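Local coordinates for protein poly(ADP-ribose) glycohydrolase (Thermomonospora curvata, PDB 3SIG) that hydrolyses poly(ADP-ribose), acting as a glycohydrolase of the macrodomain clan, and holds the product ADP-ribose in its pocket, at residues 90-95 against 215-220; 141-146 against 174-179. One frame throughout, in Å; residues are numbered along the deposited sequence.

Contact 1 (90-95 against 215-220). With AR6 ([(2R,3S,4R,5R)-5-(6-aminopurin-9-yl)-3,4-dihydroxy-oxolan-2-yl]methyl [hydroxy-[[(2R,3S,4R,5S)-3,4,5-trihydroxyoxolan-2-yl]methoxy]phosphoryl] hydrogen phosphate), chain B.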
loop_
_atom_site.group_PDB
_atom_site.type_symbol
_atom_site.label_atom_id
_atom_site.label_comp_id
_atom_site.label_asym_id
_atom_site.label_seq_id
_atom_site.Cartn_x
_atom_site.Cartn_y
_atom_site.Cartn_z
ATOM N N ALA A 90 8.434 2.750 -3.838
ATOM C CA ALA A 90 7.453 1.687 -3.529
ATOM C C ALA A 90 6.599 2.096 -2.357
ATOM O O ALA A 90 7.083 2.647 -1.367
ATOM C CB ALA A 90 8.163 0.369 -3.223
ATOM N N CYS A 91 5.305 1.798 -2.444
ATOM C CA CYS A 91 4.311 2.111 -1.438
ATOM C C CYS A 91 3.558 0.888 -0.975
ATOM O O CYS A 91 3.137 0.079 -1.803
ATOM C CB CYS A 91 3.271 3.054 -2.070
ATOM S SG CYS A 91 3.866 4.618 -2.697
ATOM N N LEU A 92 3.375 0.762 0.326
ATOM C CA LEU A 92 2.543 -0.290 0.892
ATOM C C LEU A 92 1.058 0.073 0.790
ATOM O O LEU A 92 0.651 1.127 1.286
ATOM C CB LEU A 92 2.974 -0.545 2.353
ATOM C CG LEU A 92 2.137 -1.552 3.151
ATOM C CD1 LEU A 92 2.157 -2.922 2.519
ATOM C CD2 LEU A 92 2.656 -1.612 4.583
ATOM N N ASN A 93 0.307 -0.798 0.120
ATOM C CA ASN A 93 -1.144 -0.783 0.081
ATOM C C ASN A 93 -1.670 -1.566 1.260
ATOM O O ASN A 93 -1.317 -2.739 1.428
ATOM C CB ASN A 93 -1.584 -1.430 -1.243
ATOM C CG ASN A 93 -3.084 -1.652 -1.331
ATOM O OD1 ASN A 93 -3.855 -1.019 -0.630
ATOM N ND2 ASN A 93 -3.507 -2.592 -2.194
ATOM N N PHE A 94 -2.484 -0.900 2.097
ATOM C CA PHE A 94 -3.040 -1.513 3.298
ATOM C C PHE A 94 -4.245 -2.336 2.833
ATOM O O PHE A 94 -5.427 -1.931 2.886
ATOM C CB PHE A 94 -3.476 -0.458 4.313
ATOM C CG PHE A 94 -2.401 0.545 4.704
ATOM C CD1 PHE A 94 -1.038 0.323 4.518
ATOM C CD2 PHE A 94 -2.775 1.713 5.367
ATOM C CE1 PHE A 94 -0.097 1.255 4.925
ATOM C CE2 PHE A 94 -1.833 2.660 5.765
ATOM C CZ PHE A 94 -0.499 2.437 5.538
ATOM N N ALA A 95 -3.935 -3.527 2.341
ATOM C CA ALA A 95 -4.817 -4.252 1.455
ATOM C C ALA A 95 -5.934 -4.986 2.135
ATOM O O ALA A 95 -5.770 -5.518 3.243
ATOM C CB ALA A 95 -3.991 -5.245 0.712
ATOM N N LEU A 215 10.797 4.042 0.282
ATOM C CA LEU A 215 9.521 3.452 0.642
ATOM C C LEU A 215 8.584 4.438 1.260
ATOM O O LEU A 215 8.978 5.356 2.006
ATOM C CB LEU A 215 9.692 2.360 1.668
ATOM C CG LEU A 215 10.763 1.312 1.382
ATOM C CD1 LEU A 215 10.803 0.284 2.523
ATOM C CD2 LEU A 215 10.610 0.616 0.043
ATOM N N VAL A 216 7.320 4.183 1.024
ATOM C CA VAL A 216 6.262 4.871 1.759
ATOM C C VAL A 216 5.470 3.803 2.514
ATOM O O VAL A 216 4.781 2.981 1.891
ATOM C CB VAL A 216 5.333 5.719 0.868
ATOM C CG1 VAL A 216 4.282 6.389 1.726
ATOM C CG2 VAL A 216 6.129 6.785 0.074
ATOM N N LEU A 217 5.612 3.827 3.829
ATOM C CA LEU A 217 4.939 2.919 4.761
ATOM C C LEU A 217 3.993 3.759 5.616
ATOM O O LEU A 217 3.754 4.939 5.331
ATOM C CB LEU A 217 5.974 2.199 5.650
ATOM C CG LEU A 217 7.051 1.427 4.886
ATOM C CD1 LEU A 217 8.049 0.810 5.858
ATOM C CD2 LEU A 217 6.463 0.376 3.995
ATOM N N GLY A 218 3.390 3.163 6.624
ATOM C CA GLY A 218 2.435 3.898 7.459
ATOM C C GLY A 218 1.805 2.949 8.451
ATOM O O GLY A 218 2.359 1.876 8.752
ATOM N N ALA A 219 0.634 3.353 8.925
ATOM C CA ALA A 219 -0.084 2.674 9.993
ATOM C C ALA A 219 -0.926 1.508 9.494
ATOM O O ALA A 219 -2.122 1.405 9.715
ATOM C CB ALA A 219 -0.936 3.680 10.752
ATOM N N TRP A 220 -0.248 0.632 8.778
ATOM C CA TRP A 220 -0.755 -0.598 8.170
ATOM C C TRP A 220 -1.579 -1.378 9.179
ATOM O O TRP A 220 -1.119 -1.637 10.301
ATOM C CB TRP A 220 0.451 -1.424 7.778
ATOM C CG TRP A 220 0.232 -2.718 7.083
ATOM C CD1 TRP A 220 -0.598 -3.001 6.022
ATOM C CD2 TRP A 220 0.956 -3.903 7.368
ATOM N NE1 TRP A 220 -0.422 -4.310 5.637
ATOM C CE2 TRP A 220 0.542 -4.874 6.438
ATOM C CE3 TRP A 220 1.941 -4.238 8.324
ATOM C CZ2 TRP A 220 1.049 -6.170 6.442
ATOM C CZ3 TRP A 220 2.442 -5.523 8.326
ATOM C CH2 TRP A 220 1.989 -6.479 7.403
HETATM N N1 AR6 B . -2.667 7.728 3.651
HETATM C C2 AR6 B . -1.982 7.483 4.764
HETATM N N3 AR6 B . -2.501 7.010 5.933
HETATM C C4 AR6 B . -3.831 6.770 5.875
HETATM C C5 AR6 B . -4.616 7.011 4.693
HETATM C C6 AR6 B . -3.948 7.491 3.597
HETATM N N6 AR6 B . -4.656 7.768 2.427
HETATM N N7 AR6 B . -5.961 6.615 5.024
HETATM C C8 AR6 B . -5.943 6.238 6.259
HETATM N N9 AR6 B . -4.715 6.300 6.849
HETATM P PA AR6 B . -6.743 1.672 6.755
HETATM P PB AR6 B . -6.193 -1.175 7.441
HETATM C "C1'" AR6 B . -4.247 5.948 8.186
HETATM O O1A AR6 B . -7.837 1.674 7.761
HETATM O O1B AR6 B . -4.987 -1.983 7.004
HETATM C C1D AR6 B . -9.723 -1.075 3.407
HETATM O O1D AR6 B . -11.108 -1.133 3.209
HETATM C "C2'" AR6 B . -5.317 6.027 9.254
HETATM O "O2'" AR6 B . -4.753 6.450 10.464
HETATM O O2A AR6 B . -7.080 2.066 5.340
HETATM O O2B AR6 B . -6.431 -0.990 8.902
HETATM C C2D AR6 B . -9.128 -2.256 2.746
HETATM O O2D AR6 B . -9.538 -2.531 1.452
HETATM C "C3'" AR6 B . -5.752 4.611 9.364
HETATM O "O3'" AR6 B . -6.223 4.292 10.633
HETATM O O3A AR6 B . -6.007 0.262 6.774
HETATM C C3D AR6 B . -9.071 -3.287 3.790
HETATM O O3D AR6 B . -10.306 -3.946 3.688
HETATM C "C4'" AR6 B . -4.531 3.806 9.026
HETATM O "O4'" AR6 B . -3.712 4.650 8.246
HETATM C C4D AR6 B . -8.934 -2.483 5.035
HETATM O O4D AR6 B . -9.450 -1.183 4.789
HETATM C "C5'" AR6 B . -4.781 2.486 8.309
HETATM O "O5'" AR6 B . -5.556 2.693 7.140
HETATM C C5D AR6 B . -7.499 -2.393 5.553
HETATM O O5D AR6 B . -7.525 -1.742 6.809
HETATM O O HOH W 1 2.101 3.060 2.961
#

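Contact 2 (141-146 against 174-179)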
loop_
_atom_site.group_PDB
_atom_site.type_symbol
_atom_site.label_atom_id
_atom_site.label_comp_id
_atom_site.label_asym_id
_atom_site.label_seq_id
_atom_site.Cartn_x
_atom_site.Cartn_y
_atom_site.Cartn_z
ATOM N N PRO A 141 -8.965 -14.700 9.578
ATOM C CA PRO A 141 -8.652 -13.269 9.570
ATOM C C PRO A 141 -7.185 -12.922 9.822
ATOM O O PRO A 141 -6.823 -11.743 9.702
ATOM C CB PRO A 141 -9.555 -12.703 10.658
ATOM C CG PRO A 141 -9.813 -13.868 11.583
ATOM C CD PRO A 141 -9.901 -15.048 10.663
ATOM N N LEU A 142 -6.337 -13.909 10.101
ATOM C CA LEU A 142 -4.905 -13.644 10.091
ATOM C C LEU A 142 -4.431 -13.462 8.663
ATOM O O LEU A 142 -3.356 -12.909 8.452
ATOM C CB LEU A 142 -4.112 -14.767 10.748
ATOM C CG LEU A 142 -4.130 -14.827 12.290
ATOM C CD1 LEU A 142 -3.533 -16.137 12.770
ATOM C CD2 LEU A 142 -3.364 -13.660 12.891
ATOM N N TYR A 143 -5.204 -13.946 7.689
ATOM C CA TYR A 143 -4.846 -13.904 6.266
ATOM C C TYR A 143 -3.526 -14.636 6.053
ATOM O O TYR A 143 -3.290 -15.682 6.686
ATOM C CB TYR A 143 -4.864 -12.474 5.701
ATOM C CG TYR A 143 -6.156 -11.754 5.971
ATOM C CD1 TYR A 143 -7.380 -12.335 5.720
ATOM C CD2 TYR A 143 -6.144 -10.463 6.467
ATOM C CE1 TYR A 143 -8.553 -11.647 5.956
ATOM C CE2 TYR A 143 -7.297 -9.775 6.701
ATOM C CZ TYR A 143 -8.489 -10.352 6.460
ATOM O OH TYR A 143 -9.633 -9.634 6.677
ATOM N N SER A 144 -2.660 -14.166 5.170
ATOM C CA SER A 144 -1.439 -14.883 4.865
ATOM C C SER A 144 -0.389 -13.866 4.405
ATOM O O SER A 144 -0.704 -12.710 4.154
ATOM C CB SER A 144 -1.668 -15.893 3.732
ATOM O OG SER A 144 -1.789 -15.230 2.477
ATOM N N ASP A 145 0.824 -14.352 4.212
ATOM C CA ASP A 145 1.957 -13.563 3.751
ATOM C C ASP A 145 2.010 -13.452 2.222
ATOM O O ASP A 145 2.981 -12.923 1.704
ATOM C CB ASP A 145 3.289 -14.149 4.235
ATOM C CG ASP A 145 3.486 -14.069 5.719
ATOM O OD1 ASP A 145 2.843 -13.273 6.409
ATOM O OD2 ASP A 145 4.356 -14.840 6.203
ATOM N N HIS A 146 0.987 -13.895 1.484
ATOM C CA HIS A 146 0.976 -13.619 0.033
ATOM C C HIS A 146 1.084 -12.111 -0.203
ATOM O O HIS A 146 0.455 -11.329 0.506
ATOM C CB HIS A 146 -0.322 -14.095 -0.647
ATOM C CG HIS A 146 -0.487 -15.583 -0.737
ATOM N ND1 HIS A 146 -0.238 -16.321 -1.879
ATOM C CD2 HIS A 146 -0.915 -16.461 0.191
ATOM C CE1 HIS A 146 -0.511 -17.602 -1.642
ATOM N NE2 HIS A 146 -0.915 -17.710 -0.390
ATOM N N THR A 174 1.176 -5.054 -2.103
ATOM C CA THR A 174 -0.161 -5.332 -1.596
ATOM C C THR A 174 -0.099 -6.530 -0.678
ATOM O O THR A 174 0.141 -7.654 -1.124
ATOM C CB THR A 174 -1.131 -5.534 -2.793
ATOM O OG1 THR A 174 -1.342 -4.258 -3.392
ATOM C CG2 THR A 174 -2.480 -6.087 -2.441
ATOM N N SER A 175 -0.278 -6.258 0.612
ATOM C CA SER A 175 -0.188 -7.260 1.653
ATOM C C SER A 175 -1.195 -6.878 2.723
ATOM O O SER A 175 -1.139 -5.766 3.232
ATOM C CB SER A 175 1.222 -7.219 2.260
ATOM O OG SER A 175 1.334 -7.982 3.462
ATOM N N PRO A 176 -2.132 -7.784 3.077
ATOM C CA PRO A 176 -3.105 -7.423 4.114
ATOM C C PRO A 176 -2.546 -7.656 5.498
ATOM O O PRO A 176 -1.982 -8.706 5.801
ATOM C CB PRO A 176 -4.247 -8.413 3.857
ATOM C CG PRO A 176 -3.538 -9.629 3.341
ATOM C CD PRO A 176 -2.361 -9.133 2.549
ATOM N N ALA A 177 -2.693 -6.668 6.363
ATOM C CA ALA A 177 -2.381 -6.858 7.775
ATOM C C ALA A 177 -3.408 -7.845 8.330
ATOM O O ALA A 177 -4.527 -7.952 7.812
ATOM C CB ALA A 177 -2.451 -5.537 8.538
ATOM N N PRO A 178 -3.068 -8.547 9.419
ATOM C CA PRO A 178 -4.086 -9.383 10.063
ATOM C C PRO A 178 -5.269 -8.523 10.490
ATOM O O PRO A 178 -5.114 -7.383 10.935
ATOM C CB PRO A 178 -3.346 -9.971 11.255
ATOM C CG PRO A 178 -2.199 -9.063 11.503
ATOM C CD PRO A 178 -1.788 -8.567 10.146
ATOM N N ASN A 179 -6.464 -9.067 10.379
ATOM C CA ASN A 179 -7.674 -8.385 10.784
ATOM C C ASN A 179 -7.881 -8.604 12.284
ATOM O O ASN A 179 -8.642 -9.487 12.736
ATOM C CB ASN A 179 -8.855 -8.915 9.982
ATOM C CG ASN A 179 -10.076 -8.040 10.083
ATOM O OD1 ASN A 179 -10.286 -7.342 11.065
ATOM N ND2 ASN A 179 -10.863 -8.028 9.021
HETATM O O HOH W 2 0.748 -10.614 3.032
#

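Contact 1 (90-95 against 215-220)
Phe-94 lies between Trp-220 and the bound ADP-ribose, where two neighbouring parallel strands run out into the ligand pocket. CG stands anti to the carbonyl carbon (chi1 -54°). From there the ring reaches across to the other chain segment. CB of Phe-94 is 3.4 Å from the ligand phosphate oxygen O1B. CD1 meets CD1 of Trp-220 at 3.7 Å, and the two rings are oblique, with planes 49° apart. CE1 lies near CA and N of Trp-220. On the other side of the ring, CD2 touches O5' of the ligand at 3.4 Å, near the ring plane, and CE2 comes near the ribose oxygen O4'. CZ, the tip, comes to the backbone of Gly-218 and Ala-219. CA of Trp-220 sits over one face, 3.8 Å from the ring centroid, in a CH-pi contact. Leu-92 makes a second one: its CD2 lies 3.8 Å from the centroid of the five-membered ring of Trp-220. The indole N-H of Trp-220 is used elsewhere, on Ser-175 O.

Further back, the strands pair in parallel. Val-216 N donates to Ala-90 O, and Leu-92 N donates to Val-216 O at 3.1 Å and 169°. Cys-91 SG packs on Val-216 CB on one face of the sheet, and Ala-90 CB on Leu-215 CD2 on the other. A water bridges Leu-92 O and Val-216 O where the strands part. These are central strands of the macrodomain sheet, and their C-terminal ends carry loops that line the pocket, as is usual in this fold. The Phe-94 ring offers the ligand only C-H groups, at its edge near O5' and O4', so its part is probably van der Waals contact and shape, while polar groups elsewhere, among them Glu-112 and Glu-113, hydrogen-bond the ligand.

Contact 2 (141-146 against 174-179)
Tyr-143 reaches across to Asn-179 and turns a ring edge to the backbone oxygen of Ala-177. Its CG is anti to the carbonyl carbon (chi1 -53°), which turns the ring toward the facing segment. CD2 comes to Ala-177 O at 3.3 Å, with this oxygen near the ring plane. CD2 also touches Pro-176 CB at 3.8 Å, and CG of the same proline packs against Tyr-143 CB. Pro-141 O stands over the centre of the ring, 3.5 Å above its plane.

The hydroxyl accepts a hydrogen bond from Asn-179 ND2 at 3.1 Å. The oxygen lies close to the amide plane. CG of Asn-179 is anti to its backbone N (chi1 -166°), and its two amide atoms have different tasks. ND2 serves Tyr-143, while OD1 caps Ala-182 N. Asn-179 is thus the N-cap of helix 180-183, and its own backbone N donates to Pro-141 O at 2.8 Å. An alanine in place of Tyr-143 would probably leave Asn-179 ND2 without this acceptor and open a gap beside Pro-176, with the capping amide freer to turn.

Leu-142 CD2 reaches Pro-178 CB at 4.0 Å. At the other end of the contact a water joins the two segments: it donates to Ser-144 O and His-146 O and accepts from Ser-175 OG. Asp-145 takes no part across the contact; its carboxylate forms salt bridges with Arg-199 and Lys-202 on helix 189-209.

How the contacts relate
From the N terminus, several helices and strands, among them helix 74-84, come before strand 90-94; helices 111-118, 121-125 and 129-138 follow. The chain next enters the loop of contact 2. The hairpin of strands 147-157 and 163-175 follows, and 174-179 returns to 141-146, closing a short loop. Helix 189-209 then leads to strand 214-217, where contact 1 closes the long loop. Contact 2 is therefore nested inside contact 1. The two meet because strands 163-175 and 90-94 are neighbours in one sheet. Asn-93 ND2 reaches Thr-174 OG1, and Ala-95 O packs on Pro-176 CB. Together they tie the sheet centre to the loop before strand 147-157.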